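Local coordinates for guanine deaminase (PDB 6OHB), which catalyses the zinc-dependent hydrolytic deamination of guanine to xanthine and ammonia, a step of purine degradation, at residues G257-Y262 with C272-C277; S250-H255 with H263-T268; L32-D37 with V407-K412; E392-P397 with L401-S406. One frame throughout, in Å; residues are numbered along the deposited sequence.

In the fold
Contacts 1 and 2 sit together on one side of the chain's centre, their own centres about 9 Å apart, and both use helix 258-264. Contact 1 is the buried one, where the helix meets a barrel strand through apolar and aromatic carbon. Contact 2, farther out, is only partly buried and relies on tyrosine, histidine and the aliphatic part of a glutamine. Contacts 3 and 4 lie on the opposite side, their centres about 14 Å apart, at the surface and within touch of the second subunit. They involve the successive helices 397-404 and 409-419: contact 3 is plain aliphatic and aromatic packing, whereas contact 4 adds a CH-pi interaction and a helical backbone bond.

Contact 1: residues G257-Y262 with C272-C277; sequences GYLDVY and CVFAHC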
loop_
_atom_site.group_PDB
_atom_site.type_symbol
_atom_site.label_atom_id
_atom_site.label_comp_id
_atom_site.label_asym_id
_atom_site.label_seq_id
_atom_site.Cartn_x
_atom_site.Cartn_y
_atom_site.Cartn_z
ATOM N N GLY A 257 -8.918 9.311 -32.834
ATOM C CA GLY A 257 -8.638 9.137 -31.423
ATOM C C GLY A 257 -7.161 8.915 -31.140
ATOM O O GLY A 257 -6.295 9.023 -32.012
ATOM N N TYR A 258 -6.890 8.572 -29.879
ATOM C CA TYR A 258 -5.518 8.488 -29.385
ATOM C C TYR A 258 -4.777 7.294 -29.986
ATOM O O TYR A 258 -3.701 7.447 -30.580
ATOM C CB TYR A 258 -5.547 8.413 -27.857
ATOM C CG TYR A 258 -4.280 8.829 -27.135
ATOM C CD1 TYR A 258 -3.049 8.849 -27.779
ATOM C CD2 TYR A 258 -4.319 9.173 -25.787
ATOM C CE1 TYR A 258 -1.893 9.214 -27.103
ATOM C CE2 TYR A 258 -3.175 9.537 -25.106
ATOM C CZ TYR A 258 -1.965 9.557 -25.765
ATOM O OH TYR A 258 -0.830 9.925 -25.078
ATOM N N LEU A 259 -5.324 6.086 -29.819
ATOM C CA LEU A 259 -4.631 4.896 -30.305
ATOM C C LEU A 259 -4.441 4.930 -31.816
ATOM O O LEU A 259 -3.459 4.376 -32.333
ATOM C CB LEU A 259 -5.398 3.636 -29.892
ATOM C CG LEU A 259 -4.895 2.294 -30.448
ATOM C CD1 LEU A 259 -3.454 2.019 -30.041
ATOM C CD2 LEU A 259 -5.804 1.150 -30.032
ATOM N N ASP A 260 -5.352 5.581 -32.541
ATOM C CA ASP A 260 -5.233 5.604 -33.992
ATOM C C ASP A 260 -4.054 6.440 -34.467
ATOM O O ASP A 260 -3.545 6.195 -35.565
ATOM C CB ASP A 260 -6.523 6.113 -34.631
ATOM C CG ASP A 260 -6.518 5.956 -36.142
ATOM O OD1 ASP A 260 -6.751 4.825 -36.623
ATOM O OD2 ASP A 260 -6.277 6.962 -36.846
ATOM N N VAL A 261 -3.589 7.396 -33.663
ATOM C CA VAL A 261 -2.368 8.115 -34.018
ATOM C C VAL A 261 -1.192 7.149 -34.081
ATOM O O VAL A 261 -0.403 7.167 -35.032
ATOM C CB VAL A 261 -2.102 9.259 -33.024
ATOM C CG1 VAL A 261 -0.889 10.067 -33.472
ATOM C CG2 VAL A 261 -3.332 10.140 -32.888
ATOM N N TYR A 262 -1.064 6.285 -33.068
ATOM C CA TYR A 262 0.011 5.300 -33.071
ATOM C C TYR A 262 -0.194 4.271 -34.171
ATOM O O TYR A 262 0.767 3.856 -34.829
ATOM C CB TYR A 262 0.086 4.595 -31.716
ATOM C CG TYR A 262 0.410 5.492 -30.551
ATOM C CD1 TYR A 262 1.505 6.347 -30.585
ATOM C CD2 TYR A 262 -0.383 5.482 -29.413
ATOM C CE1 TYR A 262 1.798 7.172 -29.511
ATOM C CE2 TYR A 262 -0.099 6.299 -28.336
ATOM C CZ TYR A 262 0.989 7.141 -28.389
ATOM O OH TYR A 262 1.265 7.951 -27.311
ATOM N N CYS A 272 4.507 -4.184 -29.007
ATOM C CA CYS A 272 4.166 -2.783 -28.795
ATOM C C CYS A 272 3.358 -2.693 -27.508
ATOM O O CYS A 272 2.277 -3.285 -27.411
ATOM C CB CYS A 272 3.377 -2.222 -29.982
ATOM S SG CYS A 272 4.147 -2.514 -31.612
ATOM N N VAL A 273 3.886 -1.965 -26.525
ATOM C CA VAL A 273 3.332 -1.921 -25.178
ATOM C C VAL A 273 2.878 -0.499 -24.880
ATOM O O VAL A 273 3.671 0.454 -24.959
ATOM C CB VAL A 273 4.343 -2.400 -24.119
ATOM C CG1 VAL A 273 3.711 -2.358 -22.730
ATOM C CG2 VAL A 273 4.823 -3.808 -24.442
ATOM N N PHE A 274 1.613 -0.374 -24.495
ATOM C CA PHE A 274 0.978 0.905 -24.217
ATOM C C PHE A 274 0.657 0.964 -22.731
ATOM O O PHE A 274 -0.118 0.144 -22.221
ATOM C CB PHE A 274 -0.280 1.078 -25.071
ATOM C CG PHE A 274 -0.007 1.034 -26.550
ATOM C CD1 PHE A 274 0.453 2.158 -27.216
ATOM C CD2 PHE A 274 -0.186 -0.140 -27.271
ATOM C CE1 PHE A 274 0.720 2.123 -28.572
ATOM C CE2 PHE A 274 0.080 -0.185 -28.627
ATOM C CZ PHE A 274 0.534 0.949 -29.280
ATOM N N ALA A 275 1.259 1.926 -22.048
ATOM C CA ALA A 275 1.089 2.088 -20.614
ATOM C C ALA A 275 -0.234 2.769 -20.294
ATOM O O ALA A 275 -0.671 3.678 -21.012
ATOM C CB ALA A 275 2.245 2.901 -20.033
ATOM N N HIS A 276 -0.879 2.274 -19.231
ATOM C CA HIS A 276 -2.051 2.835 -18.556
ATOM C C HIS A 276 -3.351 2.367 -19.197
ATOM O O HIS A 276 -4.002 1.467 -18.657
ATOM C CB HIS A 276 -1.969 4.362 -18.492
ATOM C CG HIS A 276 -0.750 4.859 -17.780
ATOM N ND1 HIS A 276 -0.523 4.621 -16.441
ATOM C CD2 HIS A 276 0.317 5.567 -18.223
ATOM C CE1 HIS A 276 0.628 5.166 -16.088
ATOM N NE2 HIS A 276 1.159 5.747 -17.150
ATOM N N CYS A 277 -3.738 2.949 -20.336
ATOM C CA CYS A 277 -4.931 2.505 -21.064
ATOM C C CYS A 277 -6.166 2.515 -20.167
ATOM O O CYS A 277 -6.949 1.562 -20.145
ATOM C CB CYS A 277 -4.721 1.114 -21.667
ATOM S SG CYS A 277 -3.426 1.054 -22.915
#
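Tyr262 and Phe274 make the tight part of this contact: CD2 of Tyr262 lies 3.6 Å from CE1 of Phe274, and CB of Tyr262 is still only 4.0 Å from that same CE1. The two side chains run past each other in opposite directions, and their rings, with centroids 5.6 Å apart, are tilted at 36°, which is neither a stack nor an edge-to-face pair. For Phe274, CG sits anti to its own carbonyl carbon (chi1 -60°), an orientation that carries the ring out from the strand toward the helix. The Leu259 side is looser. There the methyl CD1 reaches over one face of the Phe274 ring, off-centre, at 4.2 Å from CZ, and Leu288 of helix 282-290 touches both residues. Nothing here opens to solvent, since all three side chains are buried. In the TIM-barrel fold of the amidohydrolases this is the seam where a helix lies against the outside of the barrel: strand 272-274 runs parallel to its neighbours 233-238 and 294-297, and helix 258-264 belongs to the connection leading into it. With an alanine here in place of Phe274, Tyr262 CD2 and Leu259 CD1 would probably lose their common partner, opening a gap between helix and strand. The polar end of Tyr262 is gripped elsewhere, its OH hydrogen-bonded to the backbone O of His237, a zinc ligand; the tyrosine also touches Phe210 and Leu238, two residues that by similarity bind substrate.

Contact 2: residues S250-H255 with H263-T268; sequences SLYPDH and HQYGLT
His255 and Gln264 are the closest backbone pair, their CA atoms 8.2 Å apart, with His255 closing a type I beta turn that starts at Tyr252 just past helix 242-251 and Gln264 in the last turn of helix 258-264. The two side chains lie alongside each other, pointing opposite ways. CG of Gln264 comes to the edge of the imidazole, near its plane, at 3.7 Å from His255 CD2, and Gln264 CB lies along the same edge. The glutamine is bent at chi2 (-49°), so its amide turns away from the histidine, and NE2 bonds to Asp260 one helical turn back. Tyr265 lies more loosely beside the imidazole, its CE2 4.3 Å from His255 NE2. The Tyr265 hydroxyl approaches Tyr252, whose own OH is hydrogen-bonded to Ser214 O; both tyrosines also touch Met219 of helix 216-228. Behind them the helix ends in a Schellman motif with Gly266 as its C-prime residue, and the ND1 of His263 and OG1 of Thr268 share a hydrogen bond of 2.9 Å across that end. His255 and Gln264 thus meet mainly through carbon and Tyr265 adds no polar bond, so packing, not polar bonding, joins the two helix ends.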
loop_
_atom_site.group_PDB
_atom_site.type_symbol
_atom_site.label_atom_id
_atom_site.label_comp_id
_atom_site.label_asym_id
_atom_site.label_seq_id
_atom_site.Cartn_x
_atom_site.Cartn_y
_atom_site.Cartn_z
ATOM N N SER A 250 -6.709 17.420 -29.753
ATOM C CA SER A 250 -6.379 18.706 -30.387
ATOM C C SER A 250 -5.156 18.593 -31.298
ATOM O O SER A 250 -5.100 19.211 -32.371
ATOM C CB SER A 250 -6.117 19.832 -29.348
ATOM O OG SER A 250 -7.213 20.419 -28.632
ATOM N N LEU A 251 -4.165 17.830 -30.894
ATOM C CA LEU A 251 -2.944 17.936 -31.664
ATOM C C LEU A 251 -2.966 17.090 -32.928
ATOM O O LEU A 251 -2.224 17.390 -33.877
ATOM C CB LEU A 251 -1.750 17.578 -30.783
ATOM C CG LEU A 251 -1.401 18.722 -29.820
ATOM C CD1 LEU A 251 -0.540 18.197 -28.696
ATOM C CD2 LEU A 251 -0.695 19.858 -30.538
ATOM N N TYR A 252 -3.844 16.093 -32.996
ATOM C CA TYR A 252 -4.015 15.255 -34.178
ATOM C C TYR A 252 -5.501 15.165 -34.512
ATOM O O TYR A 252 -6.138 14.124 -34.302
ATOM C CB TYR A 252 -3.408 13.878 -33.924
ATOM C CG TYR A 252 -1.897 13.907 -33.828
ATOM C CD1 TYR A 252 -1.113 13.910 -34.972
ATOM C CD2 TYR A 252 -1.254 13.931 -32.592
ATOM C CE1 TYR A 252 0.263 13.933 -34.897
ATOM C CE2 TYR A 252 0.129 13.955 -32.507
ATOM C CZ TYR A 252 0.881 13.956 -33.663
ATOM O OH TYR A 252 2.255 13.980 -33.584
ATOM N N PRO A 253 -6.093 16.249 -35.026
ATOM C CA PRO A 253 -7.549 16.246 -35.256
ATOM C C PRO A 253 -7.989 15.319 -36.379
ATOM O O PRO A 253 -9.174 14.964 -36.433
ATOM C CB PRO A 253 -7.856 17.712 -35.587
ATOM C CG PRO A 253 -6.578 18.243 -36.146
ATOM C CD PRO A 253 -5.469 17.525 -35.426
ATOM N N ASP A 254 -7.088 14.910 -37.271
ATOM C CA ASP A 254 -7.458 14.083 -38.413
ATOM C C ASP A 254 -7.351 12.588 -38.142
ATOM O O ASP A 254 -7.609 11.794 -39.052
ATOM C CB ASP A 254 -6.598 14.443 -39.627
ATOM C CG ASP A 254 -6.897 15.831 -40.157
ATOM O OD1 ASP A 254 -8.079 16.239 -40.121
ATOM O OD2 ASP A 254 -5.953 16.511 -40.615
ATOM N N HIS A 255 -6.990 12.183 -36.929
ATOM C CA HIS A 255 -6.954 10.776 -36.559
ATOM C C HIS A 255 -8.179 10.439 -35.712
ATOM O O HIS A 255 -8.759 11.310 -35.058
ATOM C CB HIS A 255 -5.670 10.446 -35.794
ATOM C CG HIS A 255 -4.422 10.579 -36.616
ATOM N ND1 HIS A 255 -3.750 11.774 -36.760
ATOM C CD2 HIS A 255 -3.718 9.664 -37.326
ATOM C CE1 HIS A 255 -2.689 11.593 -37.528
ATOM N NE2 HIS A 255 -2.647 10.321 -37.884
ATOM N N HIS A 263 -1.448 3.874 -34.400
ATOM C CA HIS A 263 -1.747 2.837 -35.385
ATOM C C HIS A 263 -1.418 3.292 -36.802
ATOM O O HIS A 263 -0.850 2.522 -37.585
ATOM C CB HIS A 263 -3.217 2.427 -35.275
ATOM C CG HIS A 263 -3.618 1.336 -36.218
ATOM N ND1 HIS A 263 -3.137 0.048 -36.116
ATOM C CD2 HIS A 263 -4.465 1.337 -37.275
ATOM C CE1 HIS A 263 -3.666 -0.694 -37.073
ATOM N NE2 HIS A 263 -4.475 0.064 -37.789
ATOM N N GLN A 264 -1.779 4.533 -37.157
ATOM C CA GLN A 264 -1.518 5.022 -38.509
ATOM C C GLN A 264 -0.027 5.171 -38.772
ATOM O O GLN A 264 0.411 5.061 -39.922
ATOM C CB GLN A 264 -2.230 6.356 -38.749
ATOM C CG GLN A 264 -3.756 6.273 -38.786
ATOM C CD GLN A 264 -4.281 5.170 -39.693
ATOM O OE1 GLN A 264 -3.801 4.982 -40.812
ATOM N NE2 GLN A 264 -5.279 4.437 -39.209
ATOM N N TYR A 265 0.766 5.433 -37.733
ATOM C CA TYR A 265 2.215 5.457 -37.855
ATOM C C TYR A 265 2.839 4.076 -37.654
ATOM O O TYR A 265 4.035 3.984 -37.352
ATOM C CB TYR A 265 2.814 6.462 -36.868
ATOM C CG TYR A 265 2.632 7.907 -37.283
ATOM C CD1 TYR A 265 3.343 8.440 -38.352
ATOM C CD2 TYR A 265 1.745 8.735 -36.607
ATOM C CE1 TYR A 265 3.176 9.758 -38.735
ATOM C CE2 TYR A 265 1.570 10.056 -36.985
ATOM C CZ TYR A 265 2.287 10.563 -38.049
ATOM O OH TYR A 265 2.113 11.878 -38.420
ATOM N N GLY A 266 2.055 3.011 -37.806
ATOM C CA GLY A 266 2.571 1.647 -37.745
ATOM C C GLY A 266 3.310 1.292 -36.472
ATOM O O GLY A 266 4.305 0.557 -36.521
ATOM N N LEU A 267 2.844 1.790 -35.325
ATOM C CA LEU A 267 3.477 1.506 -34.042
ATOM C C LEU A 267 2.630 0.596 -33.164
ATOM O O LEU A 267 2.924 0.447 -31.973
ATOM C CB LEU A 267 3.786 2.806 -33.298
ATOM C CG LEU A 267 4.808 3.747 -33.935
ATOM C CD1 LEU A 267 4.805 5.087 -33.211
ATOM C CD2 LEU A 267 6.188 3.126 -33.906
ATOM N N THR A 268 1.594 -0.017 -33.720
ATOM C CA THR A 268 0.867 -1.079 -33.046
ATOM C C THR A 268 1.338 -2.419 -33.597
ATOM O O THR A 268 1.909 -2.500 -34.687
ATOM C CB THR A 268 -0.641 -0.925 -33.243
ATOM O OG1 THR A 268 -0.960 -1.082 -34.631
ATOM C CG2 THR A 268 -1.100 0.449 -32.770
#

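Contact 3: residues L32-D37 with V407-K412; sequences LRFIED and VSLVDK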
loop_
_atom_site.group_PDB
_atom_site.type_symbol
_atom_site.label_atom_id
_atom_site.label_comp_id
_atom_site.label_asym_id
_atom_site.label_seq_id
_atom_site.Cartn_x
_atom_site.Cartn_y
_atom_site.Cartn_z
ATOM N N LEU A 32 -0.969 -24.220 -12.931
ATOM C CA LEU A 32 -0.133 -23.797 -11.816
ATOM C C LEU A 32 0.521 -25.019 -11.188
ATOM O O LEU A 32 -0.169 -25.917 -10.692
ATOM C CB LEU A 32 -0.941 -23.029 -10.772
ATOM C CG LEU A 32 -0.025 -22.366 -9.743
ATOM C CD1 LEU A 32 0.130 -20.898 -10.059
ATOM C CD2 LEU A 32 -0.540 -22.568 -8.332
ATOM N N ARG A 33 1.846 -25.051 -11.212
ATOM C CA ARG A 33 2.629 -26.130 -10.640
ATOM C C ARG A 33 3.269 -25.641 -9.349
ATOM O O ARG A 33 3.973 -24.619 -9.343
ATOM C CB ARG A 33 3.697 -26.606 -11.621
ATOM C CG ARG A 33 4.612 -27.670 -11.052
ATOM C CD ARG A 33 5.607 -28.137 -12.094
ATOM N NE ARG A 33 6.258 -27.015 -12.760
ATOM C CZ ARG A 33 7.106 -27.144 -13.773
ATOM N NH1 ARG A 33 7.408 -28.349 -14.241
ATOM N NH2 ARG A 33 7.653 -26.069 -14.321
ATOM N N PHE A 34 3.019 -26.373 -8.268
ATOM C CA PHE A 34 3.647 -26.154 -6.973
ATOM C C PHE A 34 4.380 -27.427 -6.580
ATOM O O PHE A 34 3.756 -28.480 -6.416
ATOM C CB PHE A 34 2.603 -25.779 -5.918
ATOM C CG PHE A 34 3.151 -25.695 -4.521
ATOM C CD1 PHE A 34 4.054 -24.702 -4.174
ATOM C CD2 PHE A 34 2.764 -26.610 -3.556
ATOM C CE1 PHE A 34 4.559 -24.623 -2.889
ATOM C CE2 PHE A 34 3.267 -26.539 -2.268
ATOM C CZ PHE A 34 4.165 -25.542 -1.934
ATOM N N ILE A 35 5.699 -27.334 -6.434
ATOM C CA ILE A 35 6.534 -28.454 -6.008
ATOM C C ILE A 35 7.073 -28.132 -4.622
ATOM O O ILE A 35 7.869 -27.201 -4.463
ATOM C CB ILE A 35 7.685 -28.715 -6.988
ATOM C CG1 ILE A 35 7.157 -28.907 -8.414
ATOM C CG2 ILE A 35 8.500 -29.918 -6.531
ATOM C CD1 ILE A 35 6.516 -30.260 -8.666
ATOM N N GLU A 36 6.667 -28.909 -3.619
ATOM C CA GLU A 36 7.017 -28.556 -2.250
ATOM C C GLU A 36 8.455 -28.936 -1.908
ATOM O O GLU A 36 9.141 -28.192 -1.199
ATOM C CB GLU A 36 6.033 -29.205 -1.277
ATOM C CG GLU A 36 6.214 -28.758 0.158
ATOM C CD GLU A 36 6.864 -29.826 1.004
ATOM O OE1 GLU A 36 7.589 -29.472 1.957
ATOM O OE2 GLU A 36 6.647 -31.023 0.714
ATOM N N ASP A 37 8.937 -30.074 -2.404
ATOM C CA ASP A 37 10.321 -30.503 -2.196
ATOM C C ASP A 37 10.948 -30.683 -3.575
ATOM O O ASP A 37 10.994 -31.787 -4.126
ATOM C CB ASP A 37 10.382 -31.777 -1.359
ATOM C CG ASP A 37 11.801 -32.140 -0.944
ATOM O OD1 ASP A 37 12.678 -31.256 -0.979
ATOM O OD2 ASP A 37 12.037 -33.319 -0.591
ATOM N N VAL A 407 -4.626 -22.108 4.940
ATOM C CA VAL A 407 -4.632 -23.534 4.640
ATOM C C VAL A 407 -4.406 -23.802 3.156
ATOM O O VAL A 407 -3.680 -24.730 2.801
ATOM C CB VAL A 407 -5.946 -24.182 5.129
ATOM C CG1 VAL A 407 -5.859 -24.475 6.622
ATOM C CG2 VAL A 407 -7.142 -23.287 4.820
ATOM N N SER A 408 -4.994 -22.993 2.282
ATOM C CA SER A 408 -4.864 -23.186 0.846
ATOM C C SER A 408 -3.682 -22.394 0.286
ATOM O O SER A 408 -3.186 -21.445 0.900
ATOM C CB SER A 408 -6.154 -22.784 0.137
ATOM O OG SER A 408 -6.224 -21.382 -0.002
ATOM N N LEU A 409 -3.225 -22.818 -0.897
ATOM C CA LEU A 409 -2.117 -22.139 -1.565
ATOM C C LEU A 409 -2.510 -20.738 -2.013
ATOM O O LEU A 409 -1.682 -19.817 -1.979
ATOM C CB LEU A 409 -1.631 -22.970 -2.754
ATOM C CG LEU A 409 -0.537 -22.367 -3.638
ATOM C CD1 LEU A 409 0.717 -22.044 -2.827
ATOM C CD2 LEU A 409 -0.198 -23.314 -4.779
ATOM N N VAL A 410 -3.761 -20.557 -2.454
ATOM C CA VAL A 410 -4.211 -19.224 -2.849
ATOM C C VAL A 410 -4.176 -18.283 -1.654
ATOM O O VAL A 410 -3.860 -17.096 -1.790
ATOM C CB VAL A 410 -5.616 -19.277 -3.488
ATOM C CG1 VAL A 410 -5.685 -20.351 -4.539
ATOM C CG2 VAL A 410 -6.711 -19.479 -2.444
ATOM N N ASP A 411 -4.488 -18.802 -0.463
ATOM C CA ASP A 411 -4.392 -18.002 0.749
ATOM C C ASP A 411 -2.955 -17.559 1.005
ATOM O O ASP A 411 -2.713 -16.411 1.392
ATOM C CB ASP A 411 -4.939 -18.791 1.939
ATOM C CG ASP A 411 -6.448 -18.663 2.085
ATOM O OD1 ASP A 411 -7.067 -17.937 1.282
ATOM O OD2 ASP A 411 -7.012 -19.284 3.012
ATOM N N LYS A 412 -1.988 -18.460 0.801
ATOM C CA LYS A 412 -0.587 -18.103 1.019
ATOM C C LYS A 412 -0.113 -17.064 0.004
ATOM O O LYS A 412 0.583 -16.102 0.364
ATOM C CB LYS A 412 0.275 -19.365 0.991
ATOM C CG LYS A 412 -0.106 -20.370 2.086
ATOM C CD LYS A 412 0.703 -21.657 2.009
ATOM C CE LYS A 412 0.269 -22.664 3.078
ATOM N NZ LYS A 412 0.618 -22.251 4.474
#
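Leu409, with the most surface buried here, puts its branched end between Leu32 and Phe34, two side chains that project from the same side of strand 32-35. Its methyl CD2 does most of the touching. It meets CD2 of Leu32 tip to tip at 3.6 Å, and CB of Phe34 at 3.9 Å. The other methyl, CD1, stands over one face of the Phe34 ring, on the same side of its plane as CD2, and the two side chains cross obliquely. Leu409 gets there with CG anti to its backbone N (chi1 176°), extended from the first turn of helix 409-419 toward the strand. The helix starts at Ser408, its N-cap, whose OG accepts from Asp411 N at 3.1 Å. Phe34 contributes from the exposed side, while Leu32 lies deeper, against Ile16 and Val18 of the neighbouring strand 14-18 and against Tyr357 and Phe360 of helix 356-363. Tyr357 and Ile16 also touch Leu409, which extends the apolar patch beyond the two segments. The pair of segments is 370 residues apart in sequence, so the contact joins an early beta-strand, antiparallel to 14-18, to a helix near the end of the chain. On the same helix, Val410, together with Ser408 just before it, packs on Tyr94 of the second subunit, which places the contact beside the dimer interface. With carbon alone on both sides of the junction, the strand and the helix are held by apolar packing, and the position of the leucine methyls depends on shape rather than on any directional bond.

Contact 4: residues E392-P397 with L401-S406; sequences EPTATP and LRYDNS
Tyr403 turns its ring toward the loop 392-397, where Pro393 and Thr394 both lie on one side of the ring plane. Pro393 crosses it with CB 3.7 Å from Tyr403 CE1, and its CG makes an off-centre CH-pi contact, 4.3 Å from the ring centroid and 28° off the normal. Thr394 takes the other end of the ring, its CG2 3.7 Å from Tyr403 CD2. For the tyrosine, CG is anti to the backbone N (chi1 -173°), which carries the ring out from the helix toward the loop. That loop leads from strand 388-391 into helix 397-404: a type I turn runs from Glu392 to Ala395, then Thr396 serves as the N-cap, its side chain accepting from Gln399 N. In the first helical turn Leu401 N bonds to Pro397 O at 2.9 Å, the donor tilted 23° from the carbonyl plane. On the far side of the Tyr403 ring from the proline stands the amine of Lys412, a cation-pi partner, so the ring is sandwiched between loop and charge. Were a serine to take the place of Tyr403, Lys412 would probably lose its aromatic partner and Pro393 and Thr394 the surface they lie on. At the other end of the segment Ser406 OG donates to Arg402 O at 2.8 Å, while the Ser406 side chain packs on Val91 of the second subunit.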
loop_
_atom_site.group_PDB
_atom_site.type_symbol
_atom_site.label_atom_id
_atom_site.label_comp_id
_atom_site.label_asym_id
_atom_site.label_seq_id
_atom_site.Cartn_x
_atom_site.Cartn_y
_atom_site.Cartn_z
ATOM N N GLU A 392 10.801 -15.025 1.046
ATOM C CA GLU A 392 10.545 -15.396 2.431
ATOM C C GLU A 392 9.127 -14.943 2.741
ATOM O O GLU A 392 8.907 -13.786 3.113
ATOM C CB GLU A 392 11.555 -14.739 3.373
ATOM C CG GLU A 392 11.611 -15.366 4.763
ATOM C CD GLU A 392 12.594 -14.662 5.675
ATOM O OE1 GLU A 392 13.400 -13.856 5.162
ATOM O OE2 GLU A 392 12.555 -14.908 6.901
ATOM N N PRO A 393 8.123 -15.808 2.595
ATOM C CA PRO A 393 6.738 -15.374 2.834
ATOM C C PRO A 393 6.413 -15.141 4.299
ATOM O O PRO A 393 5.342 -14.601 4.596
ATOM C CB PRO A 393 5.909 -16.530 2.260
ATOM C CG PRO A 393 6.799 -17.713 2.371
ATOM C CD PRO A 393 8.201 -17.221 2.180
ATOM N N THR A 394 7.285 -15.554 5.214
ATOM C CA THR A 394 7.116 -15.386 6.652
ATOM C C THR A 394 8.071 -14.328 7.199
ATOM O O THR A 394 8.543 -14.422 8.334
ATOM C CB THR A 394 7.315 -16.717 7.375
ATOM O OG1 THR A 394 8.585 -17.271 7.015
ATOM C CG2 THR A 394 6.209 -17.708 7.002
ATOM N N ALA A 395 8.364 -13.298 6.400
ATOM C CA ALA A 395 9.489 -12.421 6.711
ATOM C C ALA A 395 9.228 -11.481 7.885
ATOM O O ALA A 395 10.188 -10.964 8.463
ATOM C CB ALA A 395 9.853 -11.601 5.470
ATOM N N THR A 396 7.977 -11.281 8.283
ATOM C CA THR A 396 7.641 -10.443 9.425
ATOM C C THR A 396 6.694 -11.219 10.324
ATOM O O THR A 396 6.013 -12.136 9.857
ATOM C CB THR A 396 6.971 -9.121 9.009
ATOM O OG1 THR A 396 5.634 -9.386 8.564
ATOM C CG2 THR A 396 7.747 -8.427 7.901
ATOM N N PRO A 397 6.674 -10.916 11.627
ATOM C CA PRO A 397 5.791 -11.669 12.540
ATOM C C PRO A 397 4.343 -11.736 12.072
ATOM O O PRO A 397 3.716 -12.798 12.162
ATOM C CB PRO A 397 5.937 -10.903 13.863
ATOM C CG PRO A 397 7.322 -10.333 13.794
ATOM C CD PRO A 397 7.540 -9.963 12.350
ATOM N N LEU A 401 2.272 -15.120 11.066
ATOM C CA LEU A 401 0.998 -15.512 11.663
ATOM C C LEU A 401 -0.067 -15.762 10.593
ATOM O O LEU A 401 -0.745 -16.802 10.603
ATOM C CB LEU A 401 0.552 -14.444 12.667
ATOM C CG LEU A 401 -0.898 -14.426 13.153
ATOM C CD1 LEU A 401 -1.100 -15.466 14.243
ATOM C CD2 LEU A 401 -1.251 -13.049 13.686
ATOM N N ARG A 402 -0.203 -14.836 9.635
ATOM C CA ARG A 402 -1.231 -14.997 8.608
ATOM C C ARG A 402 -0.897 -16.134 7.646
ATOM O O ARG A 402 -1.808 -16.735 7.059
ATOM C CB ARG A 402 -1.427 -13.692 7.837
ATOM C CG ARG A 402 -1.871 -12.522 8.702
ATOM C CD ARG A 402 -2.557 -11.439 7.883
ATOM N NE ARG A 402 -3.377 -10.565 8.719
ATOM C CZ ARG A 402 -4.263 -9.693 8.247
ATOM N NH1 ARG A 402 -4.451 -9.581 6.941
ATOM N NH2 ARG A 402 -4.969 -8.941 9.082
ATOM N N TYR A 403 0.391 -16.440 7.467
ATOM C CA TYR A 403 0.789 -17.543 6.597
ATOM C C TYR A 403 0.503 -18.885 7.260
ATOM O O TYR A 403 -0.015 -19.807 6.622
ATOM C CB TYR A 403 2.274 -17.410 6.245
ATOM C CG TYR A 403 2.786 -18.393 5.206
ATOM C CD1 TYR A 403 2.697 -18.111 3.850
ATOM C CD2 TYR A 403 3.377 -19.590 5.587
ATOM C CE1 TYR A 403 3.171 -18.994 2.907
ATOM C CE2 TYR A 403 3.853 -20.485 4.648
ATOM C CZ TYR A 403 3.747 -20.181 3.307
ATOM O OH TYR A 403 4.219 -21.070 2.363
ATOM N N ASP A 404 0.837 -19.009 8.549
ATOM C CA ASP A 404 0.460 -20.198 9.306
ATOM C C ASP A 404 -1.049 -20.399 9.302
ATOM O O ASP A 404 -1.530 -21.534 9.206
ATOM C CB ASP A 404 0.950 -20.090 10.747
ATOM C CG ASP A 404 2.455 -20.126 10.864
ATOM O OD1 ASP A 404 3.110 -20.691 9.956
ATOM O OD2 ASP A 404 2.969 -19.590 11.875
ATOM N N ASN A 405 -1.815 -19.313 9.423
ATOM C CA ASN A 405 -3.263 -19.441 9.527
ATOM C C ASN A 405 -3.942 -19.695 8.190
ATOM O O ASN A 405 -5.158 -19.909 8.157
ATOM C CB ASN A 405 -3.837 -18.170 10.160
ATOM C CG ASN A 405 -4.981 -18.457 11.091
ATOM O OD1 ASN A 405 -4.783 -18.967 12.197
ATOM N ND2 ASN A 405 -6.195 -18.142 10.650
ATOM N N SER A 406 -3.179 -19.761 7.111
ATOM C CA SER A 406 -3.708 -20.037 5.788
ATOM C C SER A 406 -3.568 -21.519 5.483
ATOM O O SER A 406 -2.520 -22.119 5.731
ATOM C CB SER A 406 -2.981 -19.208 4.730
ATOM O OG SER A 406 -3.250 -17.826 4.891
#